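Local coordinates for Lmo0325 protein (Listeria monocytogenes EGD-e, PDB 4RYK), which probably binds DNA as a putative transcriptional regulator, pairing a helix-turn-helix domain with an all-helical C-terminal domain of the Rgg type, at residues Ala100-Ile105 with Val115-Leu120; Asn93-Met98 with Gln125-Tyr130; Lys229-Ser234 with Val248-Gln253. All coordinates share one frame; numbering follows the deposited sequence.

In the fold
Past the N-terminal helix-turn-helix region the chain runs into stacked antiparallel helices, and all three contacts lie there. Helix 95-108 turns at residues 109-112 into helix 113-132, and this hairpin carries two contacts: contact 1, near the turn, closes the shorter loop, and contact 2, at the open end, closes a longer one that encloses it. The two touch, Leu-120 of contact 1 packing on Met-98 of contact 2. Contact 3 follows separately, joining helices 220-235 and 243-259 of a later hairpin across the chain's centre from contact 1, with centres about 33 Å apart. Contact 3 reaches the second subunit through Lys-231 and Asn-250, contact 1 only through Arg-116.

Contact 1 (Ala100-Ile105 with Val115-Leu120); sequences ALLDKI and VRKAIL
Leu-120 is the residue to look at first: its CB heads toward helix 95-108 and its two methyl groups divide the work. CD1 meets CD1 of Ile-105 tip to tip at 3.6 Å, and the same methyl sits 3.7 Å from the backbone CA of Leu-102, so it lies down on the helix surface itself as well as on side chains. CD2 turns the other way along the helix, to CD2 of Leu-101 at 4.1 Å, where the two leucines cross at about a right angle. Lys-117, one turn earlier, contributes its aliphatic part. Its CG touches CD1 of Ile-105 at 3.7 Å, the two chains sliding past each other in opposite directions, while CD1 of Leu-102 comes across that same CG at 3.9 Å, nearly perpendicular. The lysine chain then bends at chi3 (-76°), and its ammonium end leads back along its own helix to weak interactions with Ser-113 and Glu-114. Ile-105 puts CG1 in the crowded position between backbone N and carbonyl carbon (chi1 72°), which lets CD1 reach both Lys-117 and Leu-120. No hydrogen bond joins the two segments; the hold is wholly van der Waals, in a buried setting. Beyond it, Phe-86 of helix 82-91 packs on Leu-120, and helix 143-153 lies against Ala-118 and Ile-119. Arg-116 forms salt bridges to Asp-80 and Glu-162 and packs on Met-61 of the second subunit. The segment axes approach to 10.1 Å and run antiparallel, which makes this an antiparallel helical hairpin joined by a short turn, consistent with the TPR-like, all-helical fold expected of the Rgg-type C-terminal domain.

Contact 2 (Asn93-Met98 with Gln125-Tyr130); sequences NDVVGM and QTINHY
Where helix 82-91 gives way to helix 95-108, the chain reverses through a Schellman motif, with Asn-93 as the C-prime residue at positive phi, and Asp-94 at once becomes the N-cap of the next helix. This junction lies against the far end of helix 113-132, at the open end of an antiparallel hairpin in the Rgg-type helical domain. The tight part is on the inside. Ile-127 points its CB toward the junction, and with CG1 set beside its backbone N (chi1 -67°) its CD1 runs tip to tip into the methyl of selenomethionine Met-98; CE and CD1 are 3.3 Å apart, closer than normal van der Waals contact. Met-98 is extended beyond CG, so its SE and CE project between the helices, where Phe-86 and Leu-89 of helix 82-91 and Ile-124 also pack on it. The other branch of Ile-127, CG2, rests 4.0 Å from CB of Val-95 and 3.9 Å from the carbonyl O of Asn-93.

Toward solvent the fit loosens. Asn-93 lies exposed at this margin, and Asn-128 brings its amide crosswise over the methyls of Val-95, its OD1 3.5 Å from CG1 of that valine: a polar group laid on an apolar one, with no hydrogen bond between the segments. With CG1 in the crowded position (chi1 85°), both methyls of Val-95 face that amide. Behind the valine the new helix is fastened by its cap: Gly-97 N donates to Asp-94 OD1 at 2.9 Å, almost straight at 171°, meeting the oxygen from above the carboxylate plane.

Contact 3 (Lys229-Ser234 with Val248-Gln253); sequences KLKEAS and VANYYQ
Two antiparallel helices of the C-terminal domain, 220-235 and 243-259, pack here as a hairpin around one small residue, Ala-249. Their segment axes come within 9.7 Å, and the CA atoms of Lys-231 and Ala-249 are just 5.9 Å apart, a closeness the alanine's single methyl permits. Leu-230 approaches from the inner side: with CG anti to the backbone N (chi1 169°), its CD2 lies 3.8 Å from CA of Ala-249 and 4.2 Å from CG1 of Val-248. Lys-231 takes the other side of the methyl. Its chain bends at chi2 (-81°) and then runs straight, so that CD passes 3.7 Å from CB of Ala-249 and CE follows at much the same distance. In this helical domain, whose family is related to TPR proteins, helix 197-216 borders the inner side through Phe-207, which packs on Leu-230, whereas the second subunit borders the lysine side.

At its tip the lysine chain crosses the Asn-250 side chain at about a right angle, and NZ makes a weak hydrogen bond to its OD1 at 3.1 Å. That amide belongs more to the dimer: ND2 of Asn-250 bonds the backbone O of Glu-279 of the second subunit, and its OD1 is shared between Lys-231 and His-281 of that subunit. With bonds on both its oxygen and its nitrogen, the amide's rotation is well fixed, and the lysine's charge would probably polarise the oxygen. His-281 of the second subunit also packs on Lys-231, while on the home chain CE of that lysine skirts CB of Gln-253 at 4.4 Å.

Contact 1 (Ala100-Ile105 with Val115-Leu120)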
ATOM      1  N   ALA A 100      14.442   6.180  24.973  1.00 54.05           N
ATOM      2  CA  ALA A 100      15.549   5.569  24.207  1.00 57.98           C
ATOM      3  C   ALA A 100      15.535   6.015  22.744  1.00 59.13           C
ATOM      4  O   ALA A 100      16.567   6.366  22.154  1.00 59.85           O
ATOM      5  CB  ALA A 100      15.455   4.040  24.294  1.00 59.85           C
ATOM      6  N   LEU A 101      14.357   6.026  22.143  1.00 57.66           N
ATOM      7  CA  LEU A 101      14.266   6.590  20.811  1.00 56.36           C
ATOM      8  C   LEU A 101      14.736   8.049  20.804  1.00 55.25           C
ATOM      9  O   LEU A 101      15.450   8.475  19.896  1.00 55.76           O
ATOM     10  CB  LEU A 101      12.861   6.467  20.287  1.00 56.36           C
ATOM     11  CG  LEU A 101      12.666   6.996  18.878  1.00 53.79           C
ATOM     12  CD1 LEU A 101      13.514   6.214  17.900  1.00 57.64           C
ATOM     13  CD2 LEU A 101      11.219   6.900  18.487  1.00 51.42           C
ATOM     14  N   LEU A 102      14.369   8.807  21.824  1.00 54.19           N
ATOM     15  CA  LEU A 102      14.808  10.195  21.916  1.00 53.41           C
ATOM     16  C   LEU A 102      16.314  10.318  22.055  1.00 56.33           C
ATOM     17  O   LEU A 102      16.920  11.109  21.359  1.00 58.11           O
ATOM     18  CB  LEU A 102      14.125  10.890  23.071  1.00 54.78           C
ATOM     19  CG  LEU A 102      14.505  12.330  23.378  1.00 57.87           C
ATOM     20  CD1 LEU A 102      14.354  13.208  22.143  1.00 58.00           C
ATOM     21  CD2 LEU A 102      13.599  12.813  24.498  1.00 57.44           C
ATOM     22  N   ASP A 103      16.915   9.533  22.941  1.00 60.83           N
ATOM     23  CA  ASP A 103      18.386   9.491  23.084  1.00 66.06           C
ATOM     24  C   ASP A 103      19.098   9.165  21.772  1.00 63.18           C
ATOM     25  O   ASP A 103      20.104   9.788  21.438  1.00 71.11           O
ATOM     26  CB  ASP A 103      18.812   8.455  24.134  1.00 66.48           C
ATOM     27  CG  ASP A 103      18.347   8.813  25.584  1.00 72.75           C
ATOM     28  OD1 ASP A 103      17.895   9.936  25.893  1.00 69.94           O
ATOM     29  OD2 ASP A 103      18.439   7.943  26.459  1.00 74.37           O
ATOM     30  N   LYS A 104      18.587   8.191  21.033  1.00 61.83           N
ATOM     31  CA  LYS A 104      19.219   7.814  19.770  1.00 66.45           C
ATOM     32  C   LYS A 104      19.235   8.966  18.777  1.00 70.31           C
ATOM     33  O   LYS A 104      20.298   9.382  18.341  1.00 76.53           O
ATOM     34  CB  LYS A 104      18.522   6.603  19.152  1.00 72.27           C
ATOM     35  CG  LYS A 104      18.937   6.303  17.711  1.00 77.60           C
ATOM     36  CD  LYS A 104      18.715   4.847  17.319  1.00 80.31           C
ATOM     37  CE  LYS A 104      17.247   4.452  17.313  1.00 80.27           C
ATOM     38  NZ  LYS A 104      16.569   4.832  16.040  1.00 79.42           N
ATOM     39  N   ILE A 105      18.064   9.503  18.440  1.00 66.51           N
ATOM     40  CA  ILE A 105      17.991  10.570  17.443  1.00 67.29           C
ATOM     41  C   ILE A 105      18.720  11.829  17.897  1.00 66.52           C
ATOM     42  O   ILE A 105      19.169  12.628  17.090  1.00 71.42           O
ATOM     43  CB  ILE A 105      16.536  10.916  17.009  1.00 67.23           C
ATOM     44  CG1 ILE A 105      15.772  11.647  18.081  1.00 68.13           C
ATOM     45  CG2 ILE A 105      15.738   9.672  16.635  1.00 65.72           C
ATOM     46  CD1 ILE A 105      14.330  11.825  17.696  1.00 72.10           C
ATOM     47  N   VAL A 115      11.844  18.988  15.403  1.00 41.01           N
ATOM     48  CA  VAL A 115      10.390  18.775  15.489  1.00 40.77           C
ATOM     49  C   VAL A 115      10.097  17.379  15.949  1.00 38.72           C
ATOM     50  O   VAL A 115       9.252  17.181  16.785  1.00 38.94           O
ATOM     51  CB  VAL A 115       9.689  19.009  14.169  1.00 44.24           C
ATOM     52  CG1 VAL A 115       8.191  18.872  14.320  1.00 48.12           C
ATOM     53  CG2 VAL A 115       9.974  20.394  13.768  1.00 49.11           C
ATOM     54  N   ARG A 116      10.819  16.402  15.428  1.00 41.67           N
ATOM     55  CA  ARG A 116      10.590  15.022  15.869  1.00 41.09           C
ATOM     56  C   ARG A 116      10.922  14.871  17.317  1.00 39.36           C
ATOM     57  O   ARG A 116      10.185  14.212  18.068  1.00 40.89           O
ATOM     58  CB  ARG A 116      11.380  14.050  15.013  1.00 41.67           C
ATOM     59  CG  ARG A 116      10.765  13.910  13.633  1.00 39.62           C
ATOM     60  CD  ARG A 116      11.541  12.924  12.783  1.00 41.64           C
ATOM     61  NE  ARG A 116      10.949  12.638  11.465  1.00 40.42           N
ATOM     62  CZ  ARG A 116      11.395  11.653  10.691  1.00 42.04           C
ATOM     63  NH1 ARG A 116      12.409  10.897  11.106  1.00 39.51           N
ATOM     64  NH2 ARG A 116      10.866  11.428   9.499  1.00 42.08           N
ATOM     65  N   LYS A 117      12.009  15.489  17.739  1.00 40.25           N
ATOM     66  CA  LYS A 117      12.361  15.466  19.178  1.00 41.69           C
ATOM     67  C   LYS A 117      11.320  16.135  20.030  1.00 42.31           C
ATOM     68  O   LYS A 117      10.989  15.639  21.101  1.00 39.97           O
ATOM     69  CB  LYS A 117      13.701  16.111  19.425  1.00 47.31           C
ATOM     70  CG  LYS A 117      14.819  15.270  18.849  1.00 53.50           C
ATOM     71  CD  LYS A 117      16.189  15.741  19.293  1.00 64.01           C
ATOM     72  CE  LYS A 117      16.645  16.981  18.570  1.00 72.09           C
ATOM     73  NZ  LYS A 117      18.105  16.846  18.270  1.00 85.86           N
ATOM     74  N   ALA A 118      10.767  17.241  19.540  1.00 39.72           N
ATOM     75  CA  ALA A 118       9.729  17.935  20.312  1.00 41.32           C
ATOM     76  C   ALA A 118       8.511  17.034  20.466  1.00 40.69           C
ATOM     77  O   ALA A 118       7.875  16.969  21.512  1.00 41.43           O
ATOM     78  CB  ALA A 118       9.371  19.270  19.658  1.00 40.14           C
ATOM     79  N   ILE A 119       8.191  16.286  19.423  1.00 41.91           N
ATOM     80  CA  ILE A 119       7.028  15.396  19.498  1.00 39.97           C
ATOM     81  C   ILE A 119       7.226  14.337  20.574  1.00 39.02           C
ATOM     82  O   ILE A 119       6.359  14.086  21.425  1.00 43.99           O
ATOM     83  CB  ILE A 119       6.711  14.790  18.108  1.00 43.84           C
ATOM     84  CG1 ILE A 119       5.960  15.845  17.276  1.00 45.16           C
ATOM     85  CG2 ILE A 119       5.839  13.552  18.214  1.00 41.05           C
ATOM     86  CD1 ILE A 119       6.004  15.551  15.815  1.00 51.28           C
ATOM     87  N   LEU A 120       8.389  13.739  20.554  1.00 39.05           N
ATOM     88  CA  LEU A 120       8.722  12.751  21.518  1.00 42.50           C
ATOM     89  C   LEU A 120       8.714  13.322  22.944  1.00 44.87           C
ATOM     90  O   LEU A 120       8.195  12.699  23.857  1.00 44.07           O
ATOM     91  CB  LEU A 120      10.104  12.211  21.191  1.00 47.46           C
ATOM     92  CG  LEU A 120      10.244  10.995  20.291  1.00 53.19           C
ATOM     93  CD1 LEU A 120      11.715  10.795  19.973  1.00 57.24           C
ATOM     94  CD2 LEU A 120       9.724   9.743  20.968  1.00 58.11           C
TER

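Contact 2 (Asn93-Met98 with Gln125-Tyr130)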
ATOM      1  N   ASN A  93       2.164   2.904  25.042  1.00 80.94           N
ATOM      2  CA  ASN A  93       2.509   3.878  26.115  1.00 77.91           C
ATOM      3  C   ASN A  93       3.856   3.718  26.769  1.00 71.93           C
ATOM      4  O   ASN A  93       4.037   3.998  27.961  1.00 67.86           O
ATOM      5  CB  ASN A  93       1.459   3.825  27.212  1.00 85.30           C
ATOM      6  CG  ASN A  93       0.430   4.889  27.055  1.00 90.89           C
ATOM      7  OD1 ASN A  93       0.257   5.465  25.973  1.00101.59           O
ATOM      8  ND2 ASN A  93      -0.248   5.180  28.133  1.00 94.96           N
ATOM      9  N   ASP A  94       4.814   3.278  25.981  1.00 66.97           N
ATOM     10  CA  ASP A  94       6.056   2.836  26.548  1.00 62.96           C
ATOM     11  C   ASP A  94       7.029   4.012  26.636  1.00 58.61           C
ATOM     12  O   ASP A  94       7.735   4.338  25.682  1.00 54.26           O
ATOM     13  CB  ASP A  94       6.589   1.728  25.689  1.00 63.23           C
ATOM     14  CG  ASP A  94       7.898   1.289  26.115  1.00 60.78           C
ATOM     15  OD1 ASP A  94       8.409   1.784  27.158  1.00 55.98           O
ATOM     16  OD2 ASP A  94       8.425   0.462  25.369  1.00 65.82           O
ATOM     17  N   VAL A  95       7.069   4.623  27.818  1.00 57.00           N
ATOM     18  CA  VAL A  95       7.765   5.879  28.033  1.00 54.30           C
ATOM     19  C   VAL A  95       9.264   5.598  28.096  1.00 53.59           C
ATOM     20  O   VAL A  95      10.057   6.392  27.594  1.00 50.94           O
ATOM     21  CB  VAL A  95       7.146   6.647  29.258  1.00 59.08           C
ATOM     22  CG1 VAL A  95       7.744   6.204  30.593  1.00 58.45           C
ATOM     23  CG2 VAL A  95       7.261   8.148  29.074  1.00 61.11           C
ATOM     24  N   VAL A  96       9.647   4.446  28.646  1.00 51.17           N
ATOM     25  CA  VAL A  96      11.042   4.032  28.624  1.00 54.03           C
ATOM     26  C   VAL A  96      11.550   3.872  27.193  1.00 52.50           C
ATOM     27  O   VAL A  96      12.586   4.404  26.846  1.00 50.89           O
ATOM     28  CB  VAL A  96      11.259   2.744  29.439  1.00 59.97           C
ATOM     29  CG1 VAL A  96      12.716   2.291  29.386  1.00 63.17           C
ATOM     30  CG2 VAL A  96      10.807   2.957  30.883  1.00 59.27           C
ATOM     31  N   GLY A  97      10.780   3.216  26.331  1.00 54.33           N
ATOM     32  CA  GLY A  97      11.170   3.075  24.915  1.00 51.22           C
ATOM     33  C   GLY A  97      11.243   4.414  24.144  1.00 51.99           C
ATOM     34  O   GLY A  97      12.139   4.642  23.328  1.00 47.74           O
HETATM   35  N   MSE A  98      10.317   5.317  24.423  1.00 49.89           N
HETATM   36  CA  MSE A  98      10.358   6.623  23.772  1.00 50.73           C
HETATM   37  C   MSE A  98      11.573   7.368  24.170  1.00 51.47           C
HETATM   38  O   MSE A  98      12.172   8.076  23.346  1.00 47.40           O
HETATM   39  CB  MSE A  98       9.225   7.503  24.218  1.00 51.85           C
HETATM   40  CG  MSE A  98       7.943   6.793  23.906  1.00 57.15           C
HETATM   41 SE   MSE A  98       6.638   8.201  23.637  0.76 64.03          SE
HETATM   42  CE  MSE A  98       5.109   7.002  23.605  1.00 68.91           C
ATOM     43  N   GLN A 125       6.304  13.728  28.386  1.00 53.92           N
ATOM     44  CA  GLN A 125       5.691  14.518  29.476  1.00 57.55           C
ATOM     45  C   GLN A 125       4.199  14.146  29.653  1.00 57.26           C
ATOM     46  O   GLN A 125       3.739  13.937  30.781  1.00 62.18           O
ATOM     47  CB  GLN A 125       5.792  16.030  29.260  1.00 62.27           C
ATOM     48  CG  GLN A 125       7.185  16.600  29.032  1.00 68.00           C
ATOM     49  CD  GLN A 125       7.141  18.013  28.433  1.00 79.14           C
ATOM     50  OE1 GLN A 125       6.231  18.373  27.671  1.00 81.22           O
ATOM     51  NE2 GLN A 125       8.133  18.816  28.769  1.00 83.62           N
ATOM     52  N   THR A 126       3.444  14.014  28.566  1.00 52.99           N
ATOM     53  CA  THR A 126       2.038  13.631  28.687  1.00 57.37           C
ATOM     54  C   THR A 126       1.827  12.270  29.356  1.00 58.66           C
ATOM     55  O   THR A 126       0.996  12.160  30.265  1.00 54.59           O
ATOM     56  CB  THR A 126       1.344  13.618  27.332  1.00 60.86           C
ATOM     57  OG1 THR A 126       1.533  14.904  26.762  1.00 72.10           O
ATOM     58  CG2 THR A 126      -0.142  13.360  27.477  1.00 62.96           C
ATOM     59  N   ILE A 127       2.569  11.254  28.919  1.00 54.78           N
ATOM     60  CA  ILE A 127       2.417   9.911  29.481  1.00 58.28           C
ATOM     61  C   ILE A 127       2.807   9.875  30.967  1.00 59.71           C
ATOM     62  O   ILE A 127       2.075   9.355  31.781  1.00 59.39           O
ATOM     63  CB  ILE A 127       3.257   8.879  28.707  1.00 60.07           C
ATOM     64  CG1 ILE A 127       2.690   8.719  27.290  1.00 61.18           C
ATOM     65  CG2 ILE A 127       3.282   7.540  29.450  1.00 62.73           C
ATOM     66  CD1 ILE A 127       3.566   7.917  26.355  1.00 61.93           C
ATOM     67  N   ASN A 128       3.961  10.427  31.321  1.00 60.89           N
ATOM     68  CA  ASN A 128       4.364  10.465  32.729  1.00 65.22           C
ATOM     69  C   ASN A 128       3.410  11.222  33.694  1.00 66.33           C
ATOM     70  O   ASN A 128       3.172  10.729  34.786  1.00 69.80           O
ATOM     71  CB  ASN A 128       5.806  10.977  32.854  1.00 67.11           C
ATOM     72  CG  ASN A 128       6.844   9.875  32.678  1.00 69.38           C
ATOM     73  OD1 ASN A 128       6.553   8.679  32.784  1.00 75.91           O
ATOM     74  ND2 ASN A 128       8.074  10.283  32.458  1.00 72.97           N
ATOM     75  N   HIS A 129       2.880  12.395  33.308  1.00 65.57           N
ATOM     76  CA  HIS A 129       1.774  13.081  34.045  1.00 69.97           C
ATOM     77  C   HIS A 129       0.586  12.139  34.227  1.00 70.57           C
ATOM     78  O   HIS A 129       0.096  11.995  35.347  1.00 71.06           O
ATOM     79  CB  HIS A 129       1.306  14.386  33.340  1.00 75.25           C
ATOM     80  CG  HIS A 129       0.127  15.089  33.992  1.00 90.67           C
ATOM     81  ND1 HIS A 129       0.134  15.521  35.308  1.00 96.31           N
ATOM     82  CD2 HIS A 129      -1.067  15.495  33.481  1.00 93.22           C
ATOM     83  CE1 HIS A 129      -1.013  16.123  35.586  1.00 98.64           C
ATOM     84  NE2 HIS A 129      -1.757  16.124  34.494  1.00 98.74           N
ATOM     85  N   TYR A 130       0.127  11.502  33.146  1.00 65.08           N
ATOM     86  CA  TYR A 130      -0.988  10.534  33.232  1.00 68.91           C
ATOM     87  C   TYR A 130      -0.712   9.400  34.221  1.00 70.01           C
ATOM     88  O   TYR A 130      -1.627   9.005  34.941  1.00 71.38           O
ATOM     89  CB  TYR A 130      -1.327   9.936  31.867  1.00 68.64           C
ATOM     90  CG  TYR A 130      -2.268   8.748  31.916  1.00 72.74           C
ATOM     91  CD1 TYR A 130      -1.774   7.432  31.973  1.00 74.53           C
ATOM     92  CD2 TYR A 130      -3.647   8.931  31.913  1.00 75.45           C
ATOM     93  CE1 TYR A 130      -2.637   6.330  32.023  1.00 78.01           C
ATOM     94  CE2 TYR A 130      -4.517   7.835  31.954  1.00 85.58           C
ATOM     95  CZ  TYR A 130      -4.017   6.530  32.007  1.00 82.65           C
ATOM     96  OH  TYR A 130      -4.895   5.449  32.048  1.00 78.45           O
TER

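Contact 3 (Lys229-Ser234 with Val248-Gln253)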
ATOM      1  N   LYS A 229     -14.666  14.161   3.458  1.00 40.87           N
ATOM      2  CA  LYS A 229     -13.318  13.888   2.978  1.00 41.31           C
ATOM      3  C   LYS A 229     -12.898  12.474   3.261  1.00 39.47           C
ATOM      4  O   LYS A 229     -12.197  11.872   2.471  1.00 38.26           O
ATOM      5  CB  LYS A 229     -12.281  14.772   3.645  1.00 41.96           C
ATOM      6  CG  LYS A 229     -12.414  16.246   3.321  1.00 44.40           C
ATOM      7  CD  LYS A 229     -11.994  16.587   1.903  1.00 47.56           C
ATOM      8  CE  LYS A 229     -12.870  17.758   1.471  1.00 53.28           C
ATOM      9  NZ  LYS A 229     -12.280  18.441   0.346  1.00 58.89           N
ATOM     10  N   LEU A 230     -13.261  11.978   4.432  1.00 39.45           N
ATOM     11  CA  LEU A 230     -12.970  10.594   4.782  1.00 38.83           C
ATOM     12  C   LEU A 230     -13.691   9.660   3.770  1.00 39.35           C
ATOM     13  O   LEU A 230     -13.110   8.703   3.294  1.00 36.27           O
ATOM     14  CB  LEU A 230     -13.427  10.309   6.195  1.00 38.74           C
ATOM     15  CG  LEU A 230     -13.407   8.831   6.568  1.00 38.77           C
ATOM     16  CD1 LEU A 230     -12.006   8.301   6.505  1.00 39.71           C
ATOM     17  CD2 LEU A 230     -13.927   8.639   7.969  1.00 41.19           C
ATOM     18  N   LYS A 231     -14.946   9.954   3.465  1.00 39.11           N
ATOM     19  CA  LYS A 231     -15.708   9.201   2.463  1.00 43.35           C
ATOM     20  C   LYS A 231     -14.997   9.232   1.120  1.00 41.86           C
ATOM     21  O   LYS A 231     -14.715   8.177   0.531  1.00 41.23           O
ATOM     22  CB  LYS A 231     -17.102   9.758   2.261  1.00 47.90           C
ATOM     23  CG  LYS A 231     -18.064   9.528   3.406  1.00 55.74           C
ATOM     24  CD  LYS A 231     -18.649   8.132   3.359  1.00 64.13           C
ATOM     25  CE  LYS A 231     -19.776   7.903   4.374  1.00 68.89           C
ATOM     26  NZ  LYS A 231     -20.427   6.579   4.101  1.00 65.72           N
ATOM     27  N   GLU A 232     -14.670  10.432   0.654  1.00 38.61           N
ATOM     28  CA  GLU A 232     -13.996  10.563  -0.624  1.00 41.06           C
ATOM     29  C   GLU A 232     -12.659   9.844  -0.658  1.00 37.42           C
ATOM     30  O   GLU A 232     -12.332   9.094  -1.607  1.00 38.29           O
ATOM     31  CB  GLU A 232     -13.793  12.027  -0.936  1.00 43.61           C
ATOM     32  CG  GLU A 232     -13.185  12.285  -2.294  1.00 47.04           C
ATOM     33  CD  GLU A 232     -12.849  13.765  -2.482  1.00 49.18           C
ATOM     34  OE1 GLU A 232     -11.819  14.247  -1.996  1.00 47.52           O
ATOM     35  OE2 GLU A 232     -13.645  14.442  -3.104  1.00 52.95           O
ATOM     36  N   ALA A 233     -11.865  10.075   0.354  1.00 35.55           N
ATOM     37  CA  ALA A 233     -10.529   9.472   0.420  1.00 35.56           C
ATOM     38  C   ALA A 233     -10.640   7.944   0.397  1.00 35.90           C
ATOM     39  O   ALA A 233      -9.923   7.285  -0.336  1.00 35.89           O
ATOM     40  CB  ALA A 233      -9.805   9.925   1.670  1.00 36.25           C
ATOM     41  N   SER A 234     -11.574   7.393   1.176  1.00 37.54           N
ATOM     42  CA  SER A 234     -11.735   5.937   1.304  1.00 37.28           C
ATOM     43  C   SER A 234     -12.329   5.277   0.037  1.00 38.17           C
ATOM     44  O   SER A 234     -12.223   4.068  -0.144  1.00 37.47           O
ATOM     45  CB  SER A 234     -12.561   5.607   2.543  1.00 36.25           C
ATOM     46  OG  SER A 234     -13.878   6.063   2.408  1.00 38.55           O
ATOM     47  N   VAL A 248     -15.265   2.701   8.832  1.00 33.68           N
ATOM     48  CA  VAL A 248     -15.086   3.840   9.749  1.00 33.95           C
ATOM     49  C   VAL A 248     -15.997   4.983   9.358  1.00 34.64           C
ATOM     50  O   VAL A 248     -16.721   5.534  10.221  1.00 35.93           O
ATOM     51  CB  VAL A 248     -13.643   4.315   9.795  1.00 33.26           C
ATOM     52  CG1 VAL A 248     -13.527   5.509  10.737  1.00 35.70           C
ATOM     53  CG2 VAL A 248     -12.705   3.206  10.262  1.00 35.13           C
ATOM     54  N   ALA A 249     -15.986   5.328   8.066  1.00 34.54           N
ATOM     55  CA  ALA A 249     -16.891   6.379   7.536  1.00 37.22           C
ATOM     56  C   ALA A 249     -18.372   6.061   7.775  1.00 38.42           C
ATOM     57  O   ALA A 249     -19.152   6.944   8.144  1.00 38.75           O
ATOM     58  CB  ALA A 249     -16.648   6.598   6.055  1.00 36.51           C
ATOM     59  N   ASN A 250     -18.757   4.796   7.604  1.00 38.17           N
ATOM     60  CA  ASN A 250     -20.130   4.404   7.894  1.00 38.36           C
ATOM     61  C   ASN A 250     -20.465   4.596   9.368  1.00 38.26           C
ATOM     62  O   ASN A 250     -21.570   5.067   9.680  1.00 36.86           O
ATOM     63  CB  ASN A 250     -20.446   2.954   7.504  1.00 38.00           C
ATOM     64  CG  ASN A 250     -20.638   2.758   5.994  1.00 41.17           C
ATOM     65  OD1 ASN A 250     -20.809   3.708   5.232  1.00 44.34           O
ATOM     66  ND2 ASN A 250     -20.633   1.499   5.569  1.00 38.93           N
ATOM     67  N   TYR A 251     -19.537   4.218  10.263  1.00 37.87           N
ATOM     68  CA  TYR A 251     -19.716   4.454  11.678  1.00 39.74           C
ATOM     69  C   TYR A 251     -19.970   5.956  11.986  1.00 41.58           C
ATOM     70  O   TYR A 251     -20.952   6.324  12.628  1.00 41.82           O
ATOM     71  CB  TYR A 251     -18.521   3.957  12.503  1.00 40.85           C
ATOM     72  CG  TYR A 251     -18.753   4.301  13.950  1.00 41.78           C
ATOM     73  CD1 TYR A 251     -18.338   5.517  14.465  1.00 44.32           C
ATOM     74  CD2 TYR A 251     -19.450   3.429  14.783  1.00 41.78           C
ATOM     75  CE1 TYR A 251     -18.611   5.873  15.787  1.00 43.61           C
ATOM     76  CE2 TYR A 251     -19.732   3.753  16.087  1.00 44.85           C
ATOM     77  CZ  TYR A 251     -19.322   4.983  16.598  1.00 48.60           C
ATOM     78  OH  TYR A 251     -19.621   5.278  17.910  1.00 51.17           O
ATOM     79  N   TYR A 252     -19.074   6.819  11.545  1.00 40.24           N
ATOM     80  CA  TYR A 252     -19.235   8.254  11.834  1.00 41.51           C
ATOM     81  C   TYR A 252     -20.467   8.920  11.180  1.00 41.15           C
ATOM     82  O   TYR A 252     -21.047   9.839  11.760  1.00 41.71           O
ATOM     83  CB  TYR A 252     -17.930   9.027  11.547  1.00 40.26           C
ATOM     84  CG  TYR A 252     -16.845   8.702  12.553  1.00 41.05           C
ATOM     85  CD1 TYR A 252     -17.011   9.000  13.906  1.00 43.95           C
ATOM     86  CD2 TYR A 252     -15.659   8.117  12.168  1.00 40.34           C
ATOM     87  CE1 TYR A 252     -16.029   8.708  14.837  1.00 44.28           C
ATOM     88  CE2 TYR A 252     -14.662   7.803  13.097  1.00 40.46           C
ATOM     89  CZ  TYR A 252     -14.861   8.076  14.421  1.00 44.61           C
ATOM     90  OH  TYR A 252     -13.890   7.775  15.342  1.00 47.04           O
ATOM     91  N   GLN A 253     -20.902   8.435  10.024  1.00 41.29           N
ATOM     92  CA  GLN A 253     -22.103   8.955   9.359  1.00 41.29           C
ATOM     93  C   GLN A 253     -23.293   8.606  10.263  1.00 44.05           C
ATOM     94  O   GLN A 253     -24.222   9.417  10.468  1.00 43.01           O
ATOM     95  CB  GLN A 253     -22.263   8.364   7.959  1.00 43.71           C
ATOM     96  CG  GLN A 253     -23.504   8.817   7.196  1.00 48.63           C
ATOM     97  CD  GLN A 253     -23.583  10.337   7.048  1.00 52.58           C
ATOM     98  OE1 GLN A 253     -23.112  10.866   6.063  1.00 60.44           O
ATOM     99  NE2 GLN A 253     -24.118  11.041   8.058  1.00 53.23           N
TER